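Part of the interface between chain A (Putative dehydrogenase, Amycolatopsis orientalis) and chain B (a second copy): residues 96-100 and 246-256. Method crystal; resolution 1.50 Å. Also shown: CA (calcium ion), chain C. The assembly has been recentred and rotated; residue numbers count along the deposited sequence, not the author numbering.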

# COMPACT_ATOMS: atom_id res chain seq x y z
N SER A 96 -23.21 1.52 -11.43
CA SER A 96 -23.68 2.77 -10.85
C SER A 96 -22.46 3.74 -10.72
O SER A 96 -21.34 3.38 -10.39
CB SER A 96 -24.31 2.66 -9.52
OG SER A 96 -25.53 1.99 -9.49
N GLY A 97 -22.76 4.97 -10.91
CA GLY A 97 -21.62 5.99 -10.82
C GLY A 97 -21.26 6.32 -9.39
O GLY A 97 -19.99 6.46 -9.03
N THR A 98 -22.27 6.49 -8.54
CA THR A 98 -22.13 6.92 -7.18
C THR A 98 -23.00 6.26 -6.17
O THR A 98 -24.02 5.64 -6.56
CB THR A 98 -22.47 8.44 -7.02
OG1 THR A 98 -23.87 8.62 -7.29
CG2 THR A 98 -21.67 9.32 -8.01
N PRO A 99 -22.79 6.37 -4.88
CA PRO A 99 -23.68 5.78 -3.93
C PRO A 99 -25.10 6.32 -4.02
O PRO A 99 -26.08 5.55 -3.96
CB PRO A 99 -23.06 6.06 -2.55
CG PRO A 99 -21.63 6.17 -2.87
CD PRO A 99 -21.52 6.82 -4.18
N LYS A 100 -25.26 7.59 -4.24
CA LYS A 100 -26.61 8.18 -4.30
C LYS A 100 -27.33 7.58 -5.51
O LYS A 100 -28.57 7.31 -5.35
CB LYS A 100 -26.47 9.74 -4.40
CG LYS A 100 -27.57 10.54 -5.11
N LYS B 246 -11.18 12.23 -10.60
CA LYS B 246 -12.32 13.24 -10.52
C LYS B 246 -13.56 12.60 -9.92
O LYS B 246 -14.28 13.26 -9.05
CB LYS B 246 -12.55 13.83 -11.97
CG LYS B 246 -11.52 14.76 -12.41
CD LYS B 246 -11.81 15.22 -13.86
CE LYS B 246 -10.86 16.35 -14.12
NZ LYS B 246 -10.81 16.88 -15.50
N HIS B 247 -13.88 11.35 -10.27
CA HIS B 247 -14.96 10.60 -9.74
C HIS B 247 -14.84 10.39 -8.20
O HIS B 247 -15.81 10.53 -7.38
CB HIS B 247 -15.12 9.31 -10.53
CG HIS B 247 -16.49 8.85 -10.51
ND1 HIS B 247 -17.46 9.37 -11.36
CD2 HIS B 247 -17.13 8.01 -9.65
CE1 HIS B 247 -18.63 8.85 -11.04
NE2 HIS B 247 -18.45 8.00 -10.04
N ILE B 248 -13.63 9.97 -7.80
CA ILE B 248 -13.36 9.75 -6.41
C ILE B 248 -13.61 11.03 -5.63
O ILE B 248 -14.15 11.01 -4.48
CB ILE B 248 -11.93 9.18 -6.16
CG1 ILE B 248 -11.90 7.81 -6.79
CG2 ILE B 248 -11.57 9.24 -4.68
CD1 ILE B 248 -10.44 7.35 -6.94
N ILE B 249 -13.13 12.11 -6.17
CA ILE B 249 -13.27 13.48 -5.51
C ILE B 249 -14.74 13.76 -5.42
O ILE B 249 -15.19 14.23 -4.35
CB ILE B 249 -12.52 14.55 -6.30
CG1 ILE B 249 -11.03 14.34 -6.26
CG2 ILE B 249 -12.85 15.96 -5.84
CD1 ILE B 249 -10.22 15.07 -7.29
N GLY B 250 -15.51 13.60 -6.47
CA GLY B 250 -16.95 13.86 -6.41
C GLY B 250 -17.72 12.99 -5.44
O GLY B 250 -18.57 13.44 -4.63
N THR B 251 -17.38 11.71 -5.32
CA THR B 251 -18.01 10.87 -4.39
C THR B 251 -17.61 11.25 -2.93
O THR B 251 -18.40 11.16 -1.99
CB THR B 251 -17.67 9.39 -4.65
OG1 THR B 251 -18.33 9.06 -5.92
CG2 THR B 251 -18.18 8.47 -3.60
N SER B 252 -16.32 11.59 -2.72
CA SER B 252 -15.87 12.03 -1.45
C SER B 252 -16.71 13.23 -1.00
O SER B 252 -17.13 13.33 0.16
CB SER B 252 -14.42 12.38 -1.44
OG SER B 252 -13.60 11.25 -1.78
N GLN B 253 -16.89 14.17 -1.94
CA GLN B 253 -17.68 15.43 -1.55
C GLN B 253 -19.12 15.03 -1.22
O GLN B 253 -19.64 15.55 -0.20
CB GLN B 253 -17.68 16.43 -2.73
CG GLN B 253 -16.43 17.09 -3.00
CD GLN B 253 -16.46 18.06 -4.18
OE1 GLN B 253 -17.47 18.18 -4.82
NE2 GLN B 253 -15.37 18.72 -4.42
N GLU B 254 -19.75 14.12 -1.95
CA GLU B 254 -21.15 13.67 -1.68
C GLU B 254 -21.22 13.00 -0.31
O GLU B 254 -22.20 13.16 0.41
CB GLU B 254 -21.69 12.76 -2.75
CG GLU B 254 -21.88 13.41 -4.08
N GLN B 255 -20.13 12.32 0.12
CA GLN B 255 -20.10 11.71 1.41
C GLN B 255 -19.67 12.55 2.59
O GLN B 255 -19.65 12.10 3.75
CB GLN B 255 -19.18 10.47 1.41
CG GLN B 255 -19.67 9.37 0.46
CD GLN B 255 -20.98 8.76 0.82
OE1 GLN B 255 -21.90 8.83 0.02
NE2 GLN B 255 -21.13 8.21 2.06
N GLY B 256 -19.26 13.78 2.29
CA GLY B 256 -18.80 14.68 3.36
C GLY B 256 -17.42 14.35 3.86
O GLY B 256 -17.08 14.62 5.03
CA CA C . -17.65 14.34 7.33
O HOH W 1 -19.07 12.52 6.37
O HOH W 2 -19.50 15.76 6.90

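A loop leading into a helix in chain A packs against one side of a helix in chain B, in a small contact of van der Waals packing pinned by a single, very short hydrogen bond. B:His247, B:Thr251 and B:Gln255, spaced four residues apart and so roughly one turn from each other, supply the helix's contacts with A:Gly97, A:Thr98 and A:Pro99. The backbones come nearest at A:Thr98 and B:Thr251, whose CA atoms lie 6.4 Å apart. The CA-to-CB bond of B:His247 points sideways, but the t rotamer (chi1 -152°) brings the imidazole to the loop, where B:His247 NE2 donates to A:Gly97 O at 2.4 Å. The N-H...O angle of 169° is nearly straight, and the carbonyl oxygen lies at the ring edge, near its plane, as suits an in-plane N-H donor. Next to this bond, A:Thr98 CG2 rests 3.9 Å from B:Thr251 OG1, while A:Thr98 OG1 caps the helix beginning at A:Pro99. B:Thr251 OG1 bonds weakly back to B:His247 O (3.3 Å), and B:Thr251 CG2 meets A:Pro99 CD at 3.8 Å. A:Pro99 CG also lies 3.9 Å from B:Gln255 OE1, a van der Waals contact. Beyond the contact, B:Gly256, with positive phi, closes a Schellman motif, and B:Gly256 O coordinates the calcium ion CA at 2.4 Å.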